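Local structure of thioesterase superfamily (Jannaschia sp., 2OAF) at residues B[8-12]-B[107-111]; B[23-28]-B[83-87]; B[98-102]-B[136-142]. The protein probably hydrolyses thioesters, perhaps acyl-coenzyme A, as a hot-dog-fold member of the thioesterase superfamily. All coordinates share one frame; numbering follows the deposited sequence.

Contact 1: residues B[8-12]-B[107-111]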
# COMPACT_ATOMS: atom_id res chain seq x y z
N LEU B 8 30.40 0.06 3.71
CA LEU B 8 29.44 1.21 3.60
C LEU B 8 28.49 1.29 4.82
O LEU B 8 28.47 2.31 5.51
CB LEU B 8 28.61 1.13 2.30
N MSE B 9 27.72 0.21 5.06
CA MSE B 9 26.72 0.16 6.14
C MSE B 9 27.30 -0.34 7.46
O MSE B 9 27.81 -1.44 7.55
CB MSE B 9 25.51 -0.70 5.74
CG MSE B 9 24.88 -0.23 4.44
SE MSE B 9 22.93 -0.08 4.36
CE MSE B 9 22.81 -0.83 2.46
N GLN B 10 27.17 0.50 8.49
CA GLN B 10 27.73 0.26 9.82
C GLN B 10 26.92 -0.78 10.63
O GLN B 10 25.69 -0.81 10.55
CB GLN B 10 27.84 1.62 10.54
CG GLN B 10 27.43 1.67 12.03
CD GLN B 10 27.30 3.09 12.59
OE1 GLN B 10 26.20 3.58 12.77
NE2 GLN B 10 28.43 3.77 12.82
N PRO B 11 27.60 -1.64 11.42
CA PRO B 11 26.94 -2.66 12.25
C PRO B 11 26.07 -2.00 13.31
O PRO B 11 26.38 -0.89 13.74
CB PRO B 11 28.10 -3.42 12.88
CG PRO B 11 29.26 -2.48 12.82
CD PRO B 11 29.07 -1.66 11.59
N ARG B 12 25.00 -2.66 13.73
CA ARG B 12 24.05 -2.03 14.63
C ARG B 12 24.60 -2.01 16.04
O ARG B 12 25.17 -2.99 16.48
CB ARG B 12 22.69 -2.72 14.60
CG ARG B 12 22.66 -4.18 14.89
CD ARG B 12 21.24 -4.68 14.70
NE ARG B 12 21.15 -6.11 14.94
CZ ARG B 12 21.17 -7.07 14.00
NH1 ARG B 12 21.21 -6.78 12.71
NH2 ARG B 12 21.08 -8.35 14.38
N ARG B 107 19.97 4.32 9.90
CA ARG B 107 20.08 2.91 9.61
C ARG B 107 18.90 2.17 10.21
O ARG B 107 18.44 2.51 11.31
CB ARG B 107 21.36 2.36 10.22
CG ARG B 107 22.59 2.71 9.46
CD ARG B 107 22.82 1.81 8.23
NE ARG B 107 23.35 0.52 8.64
CZ ARG B 107 22.63 -0.59 8.84
NH1 ARG B 107 21.34 -0.60 8.59
NH2 ARG B 107 23.23 -1.69 9.27
N VAL B 108 18.40 1.18 9.48
CA VAL B 108 17.42 0.23 9.99
C VAL B 108 17.85 -1.18 9.57
O VAL B 108 18.09 -1.42 8.38
CB VAL B 108 16.00 0.48 9.46
CG1 VAL B 108 15.03 -0.59 9.99
CG2 VAL B 108 15.51 1.91 9.78
N ASP B 109 17.97 -2.10 10.54
CA ASP B 109 18.18 -3.51 10.27
C ASP B 109 16.86 -4.17 10.64
O ASP B 109 16.36 -4.03 11.78
CB ASP B 109 19.27 -4.17 11.11
CG ASP B 109 20.69 -3.76 10.72
OD1 ASP B 109 20.88 -3.06 9.71
OD2 ASP B 109 21.63 -4.17 11.46
N GLY B 110 16.32 -4.93 9.70
CA GLY B 110 15.08 -5.68 9.93
C GLY B 110 15.50 -7.10 10.26
O GLY B 110 16.14 -7.75 9.43
N VAL B 111 15.16 -7.55 11.47
CA VAL B 111 15.65 -8.82 12.02
C VAL B 111 14.50 -9.68 12.47
O VAL B 111 13.58 -9.18 13.14
CB VAL B 111 16.57 -8.54 13.24
CG1 VAL B 111 17.14 -9.85 13.77
CG2 VAL B 111 17.70 -7.56 12.82
O HOH W 1 24.19 -4.48 11.40
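Arg12 and Arg107 take hold of Asp109 between them, a salt-bridge network that fastens the N-terminal loop 8-12 across strand 103-112 of the hot-dog sheet. Arg12 can be followed outward. Its CG lies between the backbone N and the carbonyl carbon (chi1 56°), and from there to NE the chain runs extended, passing the carboxylate of Asp109 all the way. CB and CG each lie near Asp109 OD2, and Arg12 CD comes closer, 3.3 Å from Asp109 OD2. NE and CZ stand somewhat farther off, until Arg12 NH1 reaches Asp109 OD2 at 2.9 Å in a nearly straight bond (164°). That oxygen lies in the guanidinium plane, but NH1 meets it on the anti side and tilted out of the carboxylate plane, the two flat groups standing almost perpendicular. Val111 CG2 comes over one face of the guanidinium, 3.6 Å from Arg12 NH1, so the branched valine gives the flat cation an apolar surface to rest on. NH1 has a further partner in Thr116.

The other carboxylate oxygen belongs to Arg107, whose bends at chi2 and chi3 lay the guanidinium along its own strand, forward to Asp109. NH1 and NH2 meet Asp109 OD1 end-on, both on this one atom. Arg107 NH2 also donates to Gln10 O at 2.9 Å, with a weak bond from NE beside it; arginine suits the place because one planar group can serve an acid and a loop carbonyl together. The amide of Gln10 turns elsewhere, its OE1 bonding Thr97 and Trp95 of strand 90-99. Met9, a selenomethionine, brings CB to 3.8 Å from Arg107 NE. A water completes the grip on the carboxylate, donating to Asp109 OD2 at 2.6 Å and accepting weakly from Arg12 N.

Contact 2: residues B[23-28]-B[83-87]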
# COMPACT_ATOMS: atom_id res chain seq x y z
N VAL B 23 4.24 -8.53 10.53
CA VAL B 23 4.10 -8.84 9.11
C VAL B 23 2.97 -9.82 8.98
O VAL B 23 2.89 -10.74 9.76
CB VAL B 23 5.41 -9.48 8.59
CG1 VAL B 23 5.27 -9.89 7.13
CG2 VAL B 23 6.58 -8.48 8.81
N THR B 24 2.11 -9.66 7.98
CA THR B 24 0.97 -10.55 7.86
C THR B 24 0.75 -11.00 6.43
O THR B 24 1.42 -10.57 5.50
CB THR B 24 -0.34 -9.89 8.37
OG1 THR B 24 -0.74 -8.86 7.47
CG2 THR B 24 -0.18 -9.31 9.81
N TRP B 25 -0.18 -11.93 6.30
CA TRP B 25 -0.61 -12.47 5.03
C TRP B 25 -0.66 -11.43 3.91
O TRP B 25 -0.19 -11.64 2.81
CB TRP B 25 -1.98 -13.11 5.25
CG TRP B 25 -2.74 -13.44 4.04
CD1 TRP B 25 -3.69 -12.66 3.43
CD2 TRP B 25 -2.69 -14.66 3.31
NE1 TRP B 25 -4.21 -13.32 2.34
CE2 TRP B 25 -3.61 -14.55 2.25
CE3 TRP B 25 -1.97 -15.84 3.45
CZ2 TRP B 25 -3.82 -15.57 1.33
CZ3 TRP B 25 -2.18 -16.85 2.55
CH2 TRP B 25 -3.09 -16.71 1.49
N GLY B 26 -1.27 -10.30 4.22
CA GLY B 26 -1.52 -9.26 3.23
C GLY B 26 -0.28 -8.53 2.73
O GLY B 26 -0.28 -7.88 1.67
N ASP B 27 0.80 -8.65 3.50
CA ASP B 27 2.08 -8.10 3.12
C ASP B 27 2.82 -9.06 2.16
O ASP B 27 3.83 -8.68 1.58
CB ASP B 27 2.94 -7.94 4.36
CG ASP B 27 2.37 -6.94 5.36
OD1 ASP B 27 2.00 -5.85 4.93
OD2 ASP B 27 2.30 -7.25 6.58
N CYS B 28 2.35 -10.29 2.03
CA CYS B 28 3.08 -11.32 1.28
C CYS B 28 2.64 -11.49 -0.15
O CYS B 28 1.47 -11.32 -0.46
CB CYS B 28 2.93 -12.69 1.96
SG CYS B 28 3.66 -12.71 3.64
N PRO B 83 14.42 -13.67 3.54
CA PRO B 83 13.01 -13.31 3.43
C PRO B 83 12.33 -12.95 4.73
O PRO B 83 12.63 -13.51 5.79
CB PRO B 83 12.36 -14.60 2.94
CG PRO B 83 13.42 -15.40 2.43
CD PRO B 83 14.64 -15.07 3.18
N VAL B 84 11.39 -12.03 4.64
CA VAL B 84 10.59 -11.62 5.77
C VAL B 84 9.23 -12.36 5.69
O VAL B 84 8.62 -12.42 4.62
CB VAL B 84 10.39 -10.12 5.75
CG1 VAL B 84 9.36 -9.72 6.77
CG2 VAL B 84 11.77 -9.35 6.02
N THR B 85 8.80 -12.97 6.78
CA THR B 85 7.51 -13.70 6.79
C THR B 85 6.67 -13.36 8.01
O THR B 85 7.14 -12.77 8.97
CB THR B 85 7.68 -15.21 6.77
OG1 THR B 85 8.04 -15.65 8.10
CG2 THR B 85 8.71 -15.66 5.73
N PRO B 86 5.40 -13.75 8.00
CA PRO B 86 4.60 -13.61 9.21
C PRO B 86 4.90 -14.56 10.36
O PRO B 86 4.19 -14.49 11.37
CB PRO B 86 3.16 -13.90 8.72
CG PRO B 86 3.20 -13.71 7.26
CD PRO B 86 4.57 -14.23 6.88
N ARG B 87 5.90 -15.44 10.23
CA ARG B 87 6.20 -16.39 11.30
C ARG B 87 6.77 -15.73 12.54
O ARG B 87 6.73 -16.31 13.60
CB ARG B 87 7.21 -17.45 10.85
CG ARG B 87 6.88 -18.19 9.56
CD ARG B 87 5.87 -19.25 9.83
NE ARG B 87 5.65 -20.13 8.69
CZ ARG B 87 4.65 -21.00 8.64
NH1 ARG B 87 3.79 -21.08 9.66
NH2 ARG B 87 4.50 -21.77 7.57
O HOH W 2 2.74 -12.09 12.07
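Pro86 presses its ring against the turn at 23-28, where the chain passes through a short 3-10 segment at 25-27. This is the tight part of the contact: Pro86 CB lies 3.3 Å from Val23 O, CG faces the backbone carbon of Thr24, and CD comes to 3.7 Å from Cys28 SG. A proline suits the place, since its compact ring offers three carbons to a backbone and a thiol at once. Beside it Val23 places CG1, anti to its backbone N (chi1 176°), against the carbonyl group of Thr85. The other methyl, Val23 CG2, meets Val84 CG1 at 3.7 Å, the two valines crossing at about a right angle.

The polar side is looser and joined through water: a single molecule lies 2.7 Å from Val23 O and 2.9 Å from Pro86 O, spanning the two carbonyls. Each segment otherwise holds its own shape. Asp27 OD2 accepts from Thr24 N at 2.8 Å, closing the turn, while Thr85 OG1 accepts from Arg87 N in an ST turn.

Neighbouring subunits flank this region, with Trp60 of the third subunit meeting the ring of Trp25 and Asp66 of that subunit forming a salt bridge with Arg87. Within the chain, Val23 packs on Phe42 and Val84 on Leu39, both of helix 39-54, and the two valines also touch Leu90 at the start of strand 90-99.

Contact 3: residues B[98-102]-B[136-142]; sequences RLGTK and PAPDHLR. With PO4 (phosphate ion), chain H.
Ala137 N donates to Thr101 O at 2.8 Å in a fairly straight bond (161°), and Arg142 NH2 donates to Gly100 O at 2.9 Å. The second bond is more bent, the nitrogen standing above the carbonyl plane. Arg142 NH1 has its own mate in Glu146, so the guanidinium is held between a loop carbonyl and an acid.

On the other side of the loop, a phosphate ion, probably from the crystallisation liquor, is held by Arg98, Lys102 N and Ser103. Arg98 NH2 bonds O1 of the phosphate at 3.0 Å, while Lys102 N bonds its O3. Because Gly100 has no CB, the ion can come close here; a CB would run into its O2.

Outward from these bonds, Leu99 CD2 lies over one face of the Arg142 guanidinium, 3.8 Å from Arg142 NH1, and CD1 reaches Ala137 CB at 3.9 Å. CG of Arg142 is anti to the backbone N (chi1 179°), which carries the chain out from the helix before a bend at chi3 brings the tip to Gly100. A leucine in place of Arg142 would probably leave Gly100 O and Glu146 without this partner and Leu99 without its flat cover. Small Ala137 lets the chain pass close, and Pro138 at the N-cap precedes helix 139-145. The end of strand 90-99 thus meets the beginning of that helix, with Phe126 of strand 115-128 packing against Leu99, Ala137 and Leu141.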
# COMPACT_ATOMS: atom_id res chain seq x y z
N ARG B 98 24.46 9.24 11.20
CA ARG B 98 25.12 10.45 10.82
C ARG B 98 24.17 11.64 10.82
O ARG B 98 23.02 11.51 10.41
CB ARG B 98 25.67 10.22 9.41
CG ARG B 98 25.96 11.47 8.66
CD ARG B 98 26.68 11.23 7.35
NE ARG B 98 27.52 12.40 7.12
CZ ARG B 98 27.04 13.61 6.82
NH1 ARG B 98 25.72 13.81 6.64
NH2 ARG B 98 27.89 14.62 6.65
N LEU B 99 24.65 12.81 11.25
CA LEU B 99 23.91 14.05 11.13
C LEU B 99 24.88 15.12 10.66
O LEU B 99 25.82 15.42 11.36
CB LEU B 99 23.30 14.44 12.47
CG LEU B 99 22.54 15.77 12.55
CD1 LEU B 99 21.29 15.83 11.64
CD2 LEU B 99 22.18 16.03 14.02
N GLY B 100 24.70 15.65 9.46
CA GLY B 100 25.51 16.75 9.01
C GLY B 100 24.80 18.04 9.31
O GLY B 100 23.94 18.10 10.17
N THR B 101 25.17 19.08 8.58
CA THR B 101 24.55 20.38 8.73
C THR B 101 23.17 20.36 8.12
O THR B 101 22.25 20.96 8.65
CB THR B 101 25.38 21.46 8.02
OG1 THR B 101 26.73 21.42 8.50
CG2 THR B 101 24.79 22.84 8.23
N LYS B 102 23.04 19.67 6.99
CA LYS B 102 21.78 19.66 6.24
C LYS B 102 20.99 18.33 6.28
O LYS B 102 19.78 18.37 6.15
CB LYS B 102 22.04 20.13 4.81
CG LYS B 102 22.34 21.66 4.77
CD LYS B 102 22.75 22.19 3.39
CE LYS B 102 24.08 21.57 2.89
NZ LYS B 102 24.76 22.44 1.88
N PRO B 136 18.93 24.16 7.48
CA PRO B 136 19.83 23.27 8.20
C PRO B 136 19.14 22.56 9.35
O PRO B 136 18.14 23.04 9.84
CB PRO B 136 20.89 24.22 8.75
CG PRO B 136 20.37 25.59 8.57
CD PRO B 136 19.37 25.56 7.50
N ALA B 137 19.71 21.44 9.79
CA ALA B 137 19.16 20.72 10.95
C ALA B 137 19.04 21.67 12.15
O ALA B 137 20.05 22.25 12.56
CB ALA B 137 20.03 19.53 11.31
N PRO B 138 17.83 21.85 12.71
CA PRO B 138 17.70 22.77 13.85
C PRO B 138 18.44 22.30 15.10
O PRO B 138 18.50 21.10 15.38
CB PRO B 138 16.19 22.83 14.12
CG PRO B 138 15.56 22.21 12.95
CD PRO B 138 16.53 21.27 12.34
N ASP B 139 18.99 23.25 15.83
CA ASP B 139 19.80 22.96 17.00
C ASP B 139 19.06 22.10 18.00
O ASP B 139 19.68 21.23 18.61
CB ASP B 139 20.26 24.25 17.72
CG ASP B 139 21.24 25.09 16.89
OD1 ASP B 139 21.83 24.58 15.91
OD2 ASP B 139 21.42 26.28 17.25
N HIS B 140 17.77 22.34 18.22
CA HIS B 140 17.05 21.55 19.25
C HIS B 140 16.92 20.09 18.83
O HIS B 140 17.00 19.21 19.67
CB HIS B 140 15.67 22.12 19.63
CG HIS B 140 14.64 22.05 18.54
ND1 HIS B 140 14.62 22.93 17.47
CD2 HIS B 140 13.57 21.24 18.37
CE1 HIS B 140 13.60 22.64 16.69
NE2 HIS B 140 12.94 21.63 17.21
N LEU B 141 16.76 19.83 17.54
CA LEU B 141 16.74 18.45 17.07
C LEU B 141 18.14 17.83 17.15
O LEU B 141 18.30 16.69 17.57
CB LEU B 141 16.11 18.36 15.66
CG LEU B 141 14.63 18.75 15.66
CD1 LEU B 141 14.02 18.54 14.30
CD2 LEU B 141 13.76 18.02 16.76
N ARG B 142 19.17 18.59 16.78
CA ARG B 142 20.52 18.11 16.90
C ARG B 142 20.80 17.61 18.31
O ARG B 142 21.46 16.59 18.51
CB ARG B 142 21.47 19.24 16.56
CG ARG B 142 22.93 18.85 16.66
CD ARG B 142 23.80 19.95 16.15
NE ARG B 142 23.64 20.18 14.72
CZ ARG B 142 24.28 19.51 13.78
NH1 ARG B 142 25.11 18.51 14.08
NH2 ARG B 142 24.07 19.82 12.51
P PO4 H . 25.28 17.37 4.90
O1 PO4 H . 26.74 16.97 5.10
O2 PO4 H . 24.45 16.78 6.00
O3 PO4 H . 25.23 18.90 4.93
O4 PO4 H . 24.76 16.82 3.58

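In the fold
From the N terminus, the chain first lays down loop 8-12, which waits for strand 103-112 to close contact 1, 95 residues later. Within that long loop lies contact 2, joining the turn after strand 17-21 to the connection between strands 69-80 and 90-99, and so enclosing helices 39-54 and 59-65. Contact 3 opens at the end of strand 90-99, before contact 1 has closed, and ends at helix 139-145; the two therefore cross along the chain, and both reach neighbouring strands of one sheet. Contacts 2 and 3 follow in series on opposite sides of the chain's centre, their own centres about 36 Å apart.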